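Local coordinates for cytosolic iron-sulfur protein assembly protein 1 (Saccharomyces cerevisiae, PDB 2HES), which acts as an essential WD40 beta-propeller component of the cytosolic iron-sulfur protein assembly machinery, required for maturation of extramitochondrial iron-sulfur proteins, at residues Val131-Thr136 against Val159-Ser164; Leu167-Ser170 against Thr176-Ile179; Ala191-His196 against Phe212-Gly217. One frame throughout, in Å; residues are numbered along the deposited sequence.

Interaction 1: residues Val131-Thr136 against Val159-Ser164; sequences VWIWET and VIWHPS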
ATOM      1  N   VAL A 131       7.575 -12.764   3.793  1.00 22.59           N
ATOM      2  CA  VAL A 131       6.264 -12.245   4.155  1.00 22.24           C
ATOM      3  C   VAL A 131       5.820 -13.133   5.321  1.00 21.43           C
ATOM      4  O   VAL A 131       5.814 -14.363   5.209  1.00 20.34           O
ATOM      5  CB  VAL A 131       5.270 -12.359   2.961  1.00 22.54           C
ATOM      6  CG1 VAL A 131       3.860 -11.871   3.368  1.00 23.67           C
ATOM      7  CG2 VAL A 131       5.761 -11.491   1.787  1.00 25.33           C
ATOM      8  N   TRP A 132       5.501 -12.487   6.432  1.00 21.79           N
ATOM      9  CA  TRP A 132       4.928 -13.143   7.616  1.00 21.72           C
ATOM     10  C   TRP A 132       3.431 -12.882   7.698  1.00 21.59           C
ATOM     11  O   TRP A 132       2.946 -11.785   7.365  1.00 20.62           O
ATOM     12  CB  TRP A 132       5.653 -12.666   8.874  1.00 22.21           C
ATOM     13  CG  TRP A 132       7.091 -13.143   9.005  1.00 23.11           C
ATOM     14  CD1 TRP A 132       8.076 -13.171   8.019  1.00 23.29           C
ATOM     15  CD2 TRP A 132       7.718 -13.608  10.197  1.00 22.93           C
ATOM     16  NE1 TRP A 132       9.253 -13.656   8.547  1.00 22.46           N
ATOM     17  CE2 TRP A 132       9.062 -13.922   9.876  1.00 22.93           C
ATOM     18  CE3 TRP A 132       7.263 -13.808  11.519  1.00 24.34           C
ATOM     19  CZ2 TRP A 132       9.962 -14.431  10.821  1.00 23.35           C
ATOM     20  CZ3 TRP A 132       8.167 -14.304  12.469  1.00 23.23           C
ATOM     21  CH2 TRP A 132       9.502 -14.605  12.113  1.00 23.97           C
ATOM     22  N   ILE A 133       2.685 -13.910   8.127  1.00 20.76           N
ATOM     23  CA  ILE A 133       1.239 -13.775   8.363  1.00 20.42           C
ATOM     24  C   ILE A 133       0.995 -13.950   9.848  1.00 20.47           C
ATOM     25  O   ILE A 133       1.433 -14.968  10.444  1.00 20.98           O
ATOM     26  CB  ILE A 133       0.366 -14.801   7.572  1.00 21.28           C
ATOM     27  CG1 ILE A 133       0.669 -14.788   6.066  1.00 20.58           C
ATOM     28  CG2 ILE A 133      -1.126 -14.506   7.800  1.00 20.65           C
ATOM     29  CD1 ILE A 133       0.292 -13.531   5.389  1.00 21.14           C
ATOM     30  N   TRP A 134       0.361 -12.952  10.455  1.00 21.67           N
ATOM     31  CA  TRP A 134       0.047 -12.984  11.894  1.00 22.29           C
ATOM     32  C   TRP A 134      -1.481 -13.025  12.022  1.00 22.91           C
ATOM     33  O   TRP A 134      -2.207 -12.464  11.190  1.00 22.49           O
ATOM     34  CB  TRP A 134       0.603 -11.742  12.629  1.00 23.41           C
ATOM     35  CG  TRP A 134       2.129 -11.631  12.712  1.00 23.44           C
ATOM     36  CD1 TRP A 134       2.975 -11.015  11.797  1.00 23.82           C
ATOM     37  CD2 TRP A 134       2.981 -12.143  13.763  1.00 25.07           C
ATOM     38  NE1 TRP A 134       4.290 -11.139  12.229  1.00 26.25           N
ATOM     39  CE2 TRP A 134       4.318 -11.822  13.421  1.00 25.58           C
ATOM     40  CE3 TRP A 134       2.737 -12.843  14.963  1.00 22.62           C
ATOM     41  CZ2 TRP A 134       5.410 -12.165  14.231  1.00 25.21           C
ATOM     42  CZ3 TRP A 134       3.832 -13.194  15.766  1.00 24.04           C
ATOM     43  CH2 TRP A 134       5.152 -12.839  15.399  1.00 25.12           C
ATOM     44  N   GLU A 135      -1.988 -13.697  13.064  1.00 22.52           N
ATOM     45  CA  GLU A 135      -3.434 -13.747  13.278  1.00 23.69           C
ATOM     46  C   GLU A 135      -3.786 -13.125  14.623  1.00 23.48           C
ATOM     47  O   GLU A 135      -3.071 -13.318  15.589  1.00 22.54           O
ATOM     48  CB  GLU A 135      -3.913 -15.197  13.281  1.00 24.93           C
ATOM     49  CG  GLU A 135      -5.416 -15.341  13.399  1.00 29.38           C
ATOM     50  CD  GLU A 135      -5.916 -16.753  13.163  1.00 33.77           C
ATOM     51  OE1 GLU A 135      -5.235 -17.715  13.568  1.00 36.80           O
ATOM     52  OE2 GLU A 135      -7.009 -16.882  12.565  1.00 39.49           O
ATOM     53  N   THR A 136      -4.906 -12.426  14.680  1.00 24.88           N
ATOM     54  CA  THR A 136      -5.421 -11.901  15.944  1.00 26.35           C
ATOM     55  C   THR A 136      -6.929 -12.127  16.029  1.00 27.05           C
ATOM     56  O   THR A 136      -7.540 -12.714  15.130  1.00 27.13           O
ATOM     57  CB  THR A 136      -5.030 -10.399  16.130  1.00 26.77           C
ATOM     58  OG1 THR A 136      -5.331  -9.956  17.469  1.00 29.28           O
ATOM     59  CG2 THR A 136      -5.744  -9.488  15.089  1.00 26.31           C
ATOM     60  N   VAL A 159       3.111  -5.207   0.626  1.00 15.21           N
ATOM     61  CA  VAL A 159       2.044  -6.225   0.742  1.00 15.00           C
ATOM     62  C   VAL A 159       0.684  -5.529   0.709  1.00 15.46           C
ATOM     63  O   VAL A 159       0.530  -4.398   1.208  1.00 14.53           O
ATOM     64  CB  VAL A 159       2.154  -7.072   2.064  1.00 15.89           C
ATOM     65  CG1 VAL A 159       3.174  -8.099   1.900  1.00 17.22           C
ATOM     66  CG2 VAL A 159       2.489  -6.190   3.267  1.00 16.32           C
ATOM     67  N   ILE A 160      -0.309  -6.190   0.110  1.00 13.64           N
ATOM     68  CA  ILE A 160      -1.673  -5.698   0.124  1.00 15.68           C
ATOM     69  C   ILE A 160      -2.608  -6.865  -0.024  1.00 14.57           C
ATOM     70  O   ILE A 160      -2.295  -7.843  -0.706  1.00 14.88           O
ATOM     71  CB  ILE A 160      -1.945  -4.590  -0.921  1.00 15.30           C
ATOM     72  CG1 ILE A 160      -3.210  -3.794  -0.572  1.00 18.49           C
ATOM     73  CG2 ILE A 160      -1.945  -5.197  -2.372  1.00 15.97           C
ATOM     74  CD1 ILE A 160      -3.319  -2.503  -1.346  1.00 20.40           C
ATOM     75  N   TRP A 161      -3.716  -6.814   0.716  1.00 16.61           N
ATOM     76  CA  TRP A 161      -4.752  -7.817   0.533  1.00 15.68           C
ATOM     77  C   TRP A 161      -5.862  -7.384  -0.411  1.00 17.10           C
ATOM     78  O   TRP A 161      -6.177  -6.179  -0.534  1.00 16.71           O
ATOM     79  CB  TRP A 161      -5.414  -8.154   1.892  1.00 17.09           C
ATOM     80  CG  TRP A 161      -4.487  -8.658   2.923  1.00 15.94           C
ATOM     81  CD1 TRP A 161      -3.611  -7.919   3.714  1.00 15.93           C
ATOM     82  CD2 TRP A 161      -4.381 -10.008   3.392  1.00 18.57           C
ATOM     83  NE1 TRP A 161      -2.964  -8.736   4.603  1.00 18.66           N
ATOM     84  CE2 TRP A 161      -3.405 -10.022   4.426  1.00 17.74           C
ATOM     85  CE3 TRP A 161      -5.022 -11.205   3.045  1.00 16.88           C
ATOM     86  CZ2 TRP A 161      -3.032 -11.199   5.093  1.00 20.13           C
ATOM     87  CZ3 TRP A 161      -4.617 -12.378   3.669  1.00 19.40           C
ATOM     88  CH2 TRP A 161      -3.639 -12.365   4.696  1.00 19.19           C
ATOM     89  N   HIS A 162      -6.487  -8.386  -1.044  1.00 16.06           N
ATOM     90  CA  HIS A 162      -7.704  -8.184  -1.817  1.00 17.13           C
ATOM     91  C   HIS A 162      -8.807  -7.536  -0.916  1.00 19.46           C
ATOM     92  O   HIS A 162      -8.771  -7.740   0.297  1.00 19.47           O
ATOM     93  CB  HIS A 162      -8.130  -9.537  -2.383  1.00 17.98           C
ATOM     94  CG  HIS A 162      -9.268  -9.459  -3.355  1.00 16.42           C
ATOM     95  ND1 HIS A 162     -10.598  -9.482  -2.971  1.00 20.21           N
ATOM     96  CD2 HIS A 162      -9.268  -9.343  -4.706  1.00 18.24           C
ATOM     97  CE1 HIS A 162     -11.354  -9.387  -4.046  1.00 18.16           C
ATOM     98  NE2 HIS A 162     -10.574  -9.271  -5.106  1.00 18.59           N
ATOM     99  N   PRO A 163      -9.732  -6.736  -1.492  1.00 19.53           N
ATOM    100  CA  PRO A 163     -10.744  -6.039  -0.690  1.00 20.93           C
ATOM    101  C   PRO A 163     -11.712  -6.954   0.067  1.00 22.37           C
ATOM    102  O   PRO A 163     -12.317  -6.477   1.056  1.00 22.63           O
ATOM    103  CB  PRO A 163     -11.498  -5.173  -1.715  1.00 22.48           C
ATOM    104  CG  PRO A 163     -11.233  -5.842  -3.051  1.00 20.69           C
ATOM    105  CD  PRO A 163      -9.803  -6.330  -2.901  1.00 19.69           C
ATOM    106  N   SER A 164     -11.832  -8.204  -0.386  1.00 22.65           N
ATOM    107  CA  SER A 164     -12.888  -9.155   0.090  1.00 25.78           C
ATOM    108  C   SER A 164     -12.554 -10.661   0.021  1.00 27.40           C
ATOM    109  O   SER A 164     -13.426 -11.526   0.257  1.00 29.11           O
ATOM    110  CB  SER A 164     -14.143  -8.972  -0.736  1.00 26.02           C
ATOM    111  OG  SER A 164     -13.888  -9.410  -2.057  1.00 28.44           O
TER

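Interaction 2: residues Leu167-Ser170 against Thr176-Ile179; sequences LLAS and TVRI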
ATOM      1  N   LEU A 167      -6.711 -13.105   0.019  1.00 19.53           N
ATOM      2  CA  LEU A 167      -5.684 -13.226  -1.016  1.00 17.72           C
ATOM      3  C   LEU A 167      -4.734 -12.056  -0.809  1.00 16.00           C
ATOM      4  O   LEU A 167      -5.181 -10.890  -0.648  1.00 15.52           O
ATOM      5  CB  LEU A 167      -6.407 -13.082  -2.367  1.00 18.87           C
ATOM      6  CG  LEU A 167      -5.766 -13.510  -3.671  1.00 21.03           C
ATOM      7  CD1 LEU A 167      -5.523 -15.013  -3.630  1.00 22.22           C
ATOM      8  CD2 LEU A 167      -6.649 -13.150  -4.882  1.00 19.30           C
ATOM      9  N   LEU A 168      -3.430 -12.343  -0.910  1.00 14.04           N
ATOM     10  CA  LEU A 168      -2.409 -11.372  -0.514  1.00 13.28           C
ATOM     11  C   LEU A 168      -1.480 -11.235  -1.719  1.00 13.28           C
ATOM     12  O   LEU A 168      -1.156 -12.246  -2.361  1.00 15.02           O
ATOM     13  CB  LEU A 168      -1.599 -11.924   0.651  1.00 14.95           C
ATOM     14  CG  LEU A 168      -0.476 -11.027   1.130  1.00 13.55           C
ATOM     15  CD1 LEU A 168      -0.941  -9.720   1.710  1.00 18.02           C
ATOM     16  CD2 LEU A 168       0.362 -11.803   2.149  1.00 18.15           C
ATOM     17  N   ALA A 169      -1.092 -10.006  -2.027  1.00 13.33           N
ATOM     18  CA  ALA A 169      -0.089  -9.720  -3.115  1.00 12.72           C
ATOM     19  C   ALA A 169       1.162  -9.067  -2.528  1.00 13.10           C
ATOM     20  O   ALA A 169       1.058  -8.052  -1.829  1.00 14.82           O
ATOM     21  CB  ALA A 169      -0.725  -8.802  -4.167  1.00 12.65           C
ATOM     22  N   SER A 170       2.339  -9.615  -2.839  1.00 13.95           N
ATOM     23  CA  SER A 170       3.606  -9.029  -2.380  1.00 13.55           C
ATOM     24  C   SER A 170       4.387  -8.588  -3.587  1.00 14.47           C
ATOM     25  O   SER A 170       4.318  -9.254  -4.625  1.00 15.90           O
ATOM     26  CB  SER A 170       4.417 -10.028  -1.560  1.00 13.75           C
ATOM     27  OG  SER A 170       4.678 -11.202  -2.262  1.00 16.53           O
ATOM     28  N   THR A 176       9.196  -9.376  -9.317  1.00 17.81           N
ATOM     29  CA  THR A 176       7.910 -10.106  -9.348  1.00 16.84           C
ATOM     30  C   THR A 176       6.894  -9.604  -8.328  1.00 17.20           C
ATOM     31  O   THR A 176       7.218  -8.875  -7.380  1.00 16.95           O
ATOM     32  CB  THR A 176       8.076 -11.619  -9.159  1.00 17.04           C
ATOM     33  OG1 THR A 176       8.376 -11.914  -7.773  1.00 17.73           O
ATOM     34  CG2 THR A 176       9.182 -12.155 -10.078  1.00 19.34           C
ATOM     35  N   VAL A 177       5.628  -9.867  -8.649  1.00 14.66           N
ATOM     36  CA  VAL A 177       4.556  -9.860  -7.655  1.00 14.51           C
ATOM     37  C   VAL A 177       4.224 -11.348  -7.391  1.00 15.35           C
ATOM     38  O   VAL A 177       4.129 -12.140  -8.335  1.00 14.79           O
ATOM     39  CB  VAL A 177       3.305  -9.123  -8.174  1.00 14.56           C
ATOM     40  CG1 VAL A 177       2.131  -9.310  -7.175  1.00 13.99           C
ATOM     41  CG2 VAL A 177       3.603  -7.648  -8.410  1.00 15.03           C
ATOM     42  N   ARG A 178       4.039 -11.724  -6.115  1.00 13.92           N
ATOM     43  CA  ARG A 178       3.579 -13.060  -5.774  1.00 14.82           C
ATOM     44  C   ARG A 178       2.201 -12.961  -5.145  1.00 13.97           C
ATOM     45  O   ARG A 178       1.910 -12.013  -4.407  1.00 14.94           O
ATOM     46  CB  ARG A 178       4.546 -13.807  -4.839  1.00 15.61           C
ATOM     47  CG  ARG A 178       5.744 -14.331  -5.634  1.00 16.00           C
ATOM     48  CD  ARG A 178       6.668 -15.144  -4.748  1.00 22.91           C
ATOM     49  NE  ARG A 178       7.795 -15.593  -5.533  1.00 26.74           N
ATOM     50  CZ  ARG A 178       7.998 -16.808  -5.998  1.00 30.01           C
ATOM     51  NH1 ARG A 178       7.140 -17.798  -5.754  1.00 35.01           N
ATOM     52  NH2 ARG A 178       9.094 -17.012  -6.740  1.00 28.23           N
ATOM     53  N   ILE A 179       1.376 -13.947  -5.455  1.00 14.36           N
ATOM     54  CA  ILE A 179       0.013 -14.028  -4.899  1.00 13.24           C
ATOM     55  C   ILE A 179       0.019 -15.174  -3.929  1.00 14.21           C
ATOM     56  O   ILE A 179       0.510 -16.276  -4.261  1.00 14.87           O
ATOM     57  CB  ILE A 179      -1.056 -14.273  -6.053  1.00 13.36           C
ATOM     58  CG1 ILE A 179      -0.983 -13.240  -7.181  1.00 12.40           C
ATOM     59  CG2 ILE A 179      -2.496 -14.345  -5.439  1.00 12.99           C
ATOM     60  CD1 ILE A 179      -1.193 -11.810  -6.701  1.00 14.00           C
TER

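Interaction 3: residues Ala191-His196 against Phe212-Gly217; sequences AVLNGH and FRLCSG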
ATOM      1  N   ALA A 191       0.782 -17.927  -7.326  1.00 16.82           N
ATOM      2  CA  ALA A 191       1.221 -17.374  -8.639  1.00 15.33           C
ATOM      3  C   ALA A 191       2.399 -16.443  -8.522  1.00 16.44           C
ATOM      4  O   ALA A 191       2.546 -15.745  -7.544  1.00 16.35           O
ATOM      5  CB  ALA A 191       0.035 -16.658  -9.301  1.00 16.54           C
ATOM      6  N   VAL A 192       3.246 -16.437  -9.537  1.00 16.06           N
ATOM      7  CA  VAL A 192       4.346 -15.514  -9.631  1.00 17.08           C
ATOM      8  C   VAL A 192       4.049 -14.728 -10.926  1.00 16.90           C
ATOM      9  O   VAL A 192       3.901 -15.334 -12.017  1.00 17.31           O
ATOM     10  CB  VAL A 192       5.695 -16.236  -9.771  1.00 18.59           C
ATOM     11  CG1 VAL A 192       6.815 -15.209  -9.816  1.00 18.74           C
ATOM     12  CG2 VAL A 192       5.899 -17.288  -8.665  1.00 19.28           C
ATOM     13  N   LEU A 193       3.879 -13.424 -10.776  1.00 17.11           N
ATOM     14  CA  LEU A 193       3.600 -12.493 -11.865  1.00 17.06           C
ATOM     15  C   LEU A 193       4.929 -11.951 -12.399  1.00 17.59           C
ATOM     16  O   LEU A 193       5.518 -11.032 -11.814  1.00 15.03           O
ATOM     17  CB  LEU A 193       2.704 -11.342 -11.397  1.00 17.32           C
ATOM     18  CG  LEU A 193       1.307 -11.731 -10.871  1.00 20.17           C
ATOM     19  CD1 LEU A 193       0.412 -10.597 -10.505  1.00 15.01           C
ATOM     20  CD2 LEU A 193       0.644 -12.495 -11.876  1.00 23.42           C
ATOM     21  N   ASN A 194       5.370 -12.549 -13.511  1.00 17.70           N
ATOM     22  CA  ASN A 194       6.661 -12.298 -14.143  1.00 18.88           C
ATOM     23  C   ASN A 194       6.415 -11.373 -15.315  1.00 19.08           C
ATOM     24  O   ASN A 194       5.528 -11.642 -16.149  1.00 19.82           O
ATOM     25  CB  ASN A 194       7.204 -13.595 -14.710  1.00 19.80           C
ATOM     26  CG  ASN A 194       7.695 -14.531 -13.664  1.00 25.50           C
ATOM     27  OD1 ASN A 194       8.403 -14.126 -12.742  1.00 32.73           O
ATOM     28  ND2 ASN A 194       7.359 -15.815 -13.811  1.00 33.32           N
ATOM     29  N   GLY A 195       7.166 -10.281 -15.372  1.00 19.17           N
ATOM     30  CA  GLY A 195       7.110  -9.401 -16.527  1.00 19.08           C
ATOM     31  C   GLY A 195       7.788  -8.057 -16.332  1.00 18.88           C
ATOM     32  O   GLY A 195       8.384  -7.489 -17.285  1.00 16.38           O
ATOM     33  N   HIS A 196       7.677  -7.491 -15.128  1.00 17.88           N
ATOM     34  CA  HIS A 196       8.316  -6.203 -14.920  1.00 16.87           C
ATOM     35  C   HIS A 196       9.831  -6.430 -15.072  1.00 16.52           C
ATOM     36  O   HIS A 196      10.364  -7.532 -14.812  1.00 16.38           O
ATOM     37  CB  HIS A 196       8.023  -5.625 -13.516  1.00 16.76           C
ATOM     38  CG  HIS A 196       6.723  -4.887 -13.405  1.00 15.01           C
ATOM     39  ND1 HIS A 196       6.432  -3.751 -14.129  1.00 14.27           N
ATOM     40  CD2 HIS A 196       5.647  -5.104 -12.600  1.00 14.59           C
ATOM     41  CE1 HIS A 196       5.227  -3.319 -13.797  1.00 18.20           C
ATOM     42  NE2 HIS A 196       4.738  -4.120 -12.873  1.00 13.57           N
ATOM     43  N   PHE A 212     -10.487 -11.859 -10.307  1.00 16.65           N
ATOM     44  CA  PHE A 212      -9.527 -10.863  -9.783  1.00 16.36           C
ATOM     45  C   PHE A 212      -8.673 -10.205 -10.850  1.00 15.77           C
ATOM     46  O   PHE A 212      -8.338 -10.815 -11.856  1.00 16.15           O
ATOM     47  CB  PHE A 212      -8.546 -11.516  -8.787  1.00 17.30           C
ATOM     48  CG  PHE A 212      -9.181 -12.540  -7.881  1.00 19.32           C
ATOM     49  CD1 PHE A 212     -10.210 -12.186  -6.994  1.00 21.12           C
ATOM     50  CD2 PHE A 212      -8.750 -13.868  -7.928  1.00 20.22           C
ATOM     51  CE1 PHE A 212     -10.790 -13.135  -6.169  1.00 22.95           C
ATOM     52  CE2 PHE A 212      -9.332 -14.850  -7.082  1.00 20.14           C
ATOM     53  CZ  PHE A 212     -10.358 -14.463  -6.217  1.00 22.35           C
ATOM     54  N   ARG A 213      -8.303  -8.950 -10.593  1.00 15.20           N
ATOM     55  CA  ARG A 213      -7.200  -8.314 -11.355  1.00 13.95           C
ATOM     56  C   ARG A 213      -6.354  -7.516 -10.382  1.00 14.41           C
ATOM     57  O   ARG A 213      -6.773  -7.282  -9.234  1.00 13.74           O
ATOM     58  CB  ARG A 213      -7.718  -7.368 -12.443  1.00 15.39           C
ATOM     59  CG  ARG A 213      -8.522  -8.087 -13.518  1.00 14.90           C
ATOM     60  CD  ARG A 213      -8.710  -7.145 -14.714  1.00 16.02           C
ATOM     61  NE  ARG A 213      -9.528  -5.980 -14.347  1.00 16.83           N
ATOM     62  CZ  ARG A 213      -9.857  -5.012 -15.192  1.00 19.84           C
ATOM     63  NH1 ARG A 213      -9.438  -5.053 -16.470  1.00 18.50           N
ATOM     64  NH2 ARG A 213     -10.616  -4.010 -14.782  1.00 19.14           N
ATOM     65  N   LEU A 214      -5.163  -7.135 -10.828  1.00 14.65           N
ATOM     66  CA  LEU A 214      -4.251  -6.396  -9.939  1.00 14.05           C
ATOM     67  C   LEU A 214      -3.463  -5.402 -10.788  1.00 15.39           C
ATOM     68  O   LEU A 214      -3.108  -5.763 -11.919  1.00 15.50           O
ATOM     69  CB  LEU A 214      -3.266  -7.403  -9.307  1.00 14.77           C
ATOM     70  CG  LEU A 214      -2.202  -6.881  -8.377  1.00 18.06           C
ATOM     71  CD1 LEU A 214      -2.665  -7.164  -6.959  1.00 19.98           C
ATOM     72  CD2 LEU A 214      -0.821  -7.506  -8.654  1.00 22.40           C
ATOM     73  N   CYS A 215      -3.187  -4.189 -10.280  1.00 13.81           N
ATOM     74  CA  CYS A 215      -2.214  -3.330 -10.992  1.00 14.66           C
ATOM     75  C   CYS A 215      -0.949  -3.206 -10.174  1.00 13.61           C
ATOM     76  O   CYS A 215      -0.949  -3.333  -8.921  1.00 14.62           O
ATOM     77  CB  CYS A 215      -2.795  -1.951 -11.295  1.00 14.56           C
ATOM     78  SG  CYS A 215      -3.222  -0.959  -9.801  1.00 18.26           S
ATOM     79  N   SER A 216       0.157  -3.005 -10.856  1.00 14.55           N
ATOM     80  CA  SER A 216       1.462  -2.920 -10.162  1.00 14.43           C
ATOM     81  C   SER A 216       2.346  -1.854 -10.817  1.00 15.90           C
ATOM     82  O   SER A 216       2.257  -1.612 -12.025  1.00 16.05           O
ATOM     83  CB  SER A 216       2.212  -4.265 -10.199  1.00 16.04           C
ATOM     84  OG  SER A 216       2.413  -4.685 -11.565  1.00 16.38           O
ATOM     85  N   GLY A 217       3.206  -1.228 -10.017  1.00 15.05           N
ATOM     86  CA  GLY A 217       4.021  -0.120 -10.520  1.00 16.25           C
ATOM     87  C   GLY A 217       5.472  -0.390 -10.249  1.00 16.31           C
ATOM     88  O   GLY A 217       5.798  -0.929  -9.215  1.00 15.39           O
TER

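Interaction 1: residues Val131-Thr136 against Val159-Ser164
Two neighbouring blades of the WD40 propeller meet where V131 and I133, on the third strand of one four-stranded sheet, pack against V159 and W161, on the first strand of the next. No hydrogen bond joins the two segments; the evidence for the contact is two apolar approaches and 122 Å² of buried surface. CG1 of V131 lies 4.1 Å from CG1 of V159, the two valines passing alongside each other and pointing opposite ways. V131 has CG1 anti to its own nitrogen (chi1 177°), which sends this methyl, and not CG2, to the valine opposite. Two residues further along each strand, the CD1 methyl of I133 comes to 4.1 Å from CZ2 of W161 and to 4.2 Å from its CH2. The methyl therefore reaches the benzo end of the indole, at an oblique angle to the ring. NE1, two bonds from CZ2, makes a weak hydrogen bond to the carbonyl of A114, while L168, on the second strand of W161's blade, touches V131, I133 and W161. All four contacting residues are buried. Alternate residues of facing strands, meeting through aliphatic and aromatic groups alone, make the hydrophobic interface between blades of a beta-propeller.

Interaction 2: residues Leu167-Ser170 against Thr176-Ile179
Strands 167-170 and 177-179 run antiparallel, their axes 4.7 Å apart at closest approach and their directions 164° apart, with A169 and I179 as a non-hydrogen-bonded pair and S170 and R178 as a hydrogen-bonded one. Both bonds of the latter pair are present: S170 N to R178 O at 2.9 Å, with an N-H...O angle of 165°, and R178 N to S170 O, also at 2.9 Å. CA-H...O contacts supplement these bonds; V177 CA, for one, lies 3.1 Å from S170 O, the oxygen that also accepts from R178 N. On the face that carries A169, the branches of I179 divide the work. Its CG2, anti to the backbone nitrogen, meets CD1 of L167 at 3.6 Å, whereas CD1, on the other branch, lies 4.0 Å from CB of A169. V177 adds its CG1, 4.2 Å from the same CB. On the other face S170 holds OG between its nitrogen and carbonyl carbon (chi1 57°), 3.7 Å from CB of R178; the arginine then runs on extended, carrying its guanidinium clear of the serine. That hydroxyl is hydrogen-bonded to H152 NE2 and W180 NE1. The chemistry splits by face: aliphatic groups pack beside the methyl of A169, while a buried serine hydroxyl links the hairpin's two strands through W180 and joins them to H152, as in the Asp-His-Ser/Thr-Trp tetrad of WD repeats.

Interaction 3: residues Ala191-His196 against Phe212-Gly217
H196 and S216 are joined by a short side-chain hydrogen bond, 2.7 Å from NE2 to OG, in which either atom could be the donor. The hydroxyl sits at the edge of the imidazole, in its plane. Two torsions set up this meeting: the ring of H196 leaves beside its backbone nitrogen (chi1 -84°), and S216 keeps OG between its nitrogen and carbonyl carbon (chi1 58°), facing the histidine. The other ring nitrogen, ND1, is hydrogen-bonded to D220 OD2, so the imidazole is held at both nitrogens and its rotation fixed; W226 NE1 in turn anchors the serine hydroxyl. D220, H196, S216 and W226 together form the Asp-His-Ser-Trp tetrad characteristic of WD repeats. With an alanine in place of H196, the carboxylate of D220 and the buried hydroxyl of S216 would probably each lose a hydrogen-bond partner. The second approach is apolar: CD1 of L193 lies 3.8 Å from CD2 of L214, the leucines crossing at a slant. Strand 191-193 is the outer edge of one blade, and the turn after it carries the chain to H196, beside strand 213-217 of the next; V177 from the first blade and W226 from the second flank the leucine pair.

The three contacts follow one another along the chain and centre on the blade made of strands 156-161, 167-172, 177-183 and 186-193. Interaction 1 joins its innermost strand to the preceding blade, interaction 2 pairs its two middle strands, and interaction 3 connects its outermost strand, and the turn beyond, to the following blade. Centres of interactions 1 and 2 are about 10 Å apart, those of 2 and 3 about 8 Å, and those of 1 and 3 about 17 Å. Probable backbone hydrogen bonds bridge them: I160 O with A169 N (2.8 Å), and V177 O with L193 N (2.8 Å). The four strands of this one blade are thus bonded from edge to edge, and its first and last strands pack against the blades before and after it.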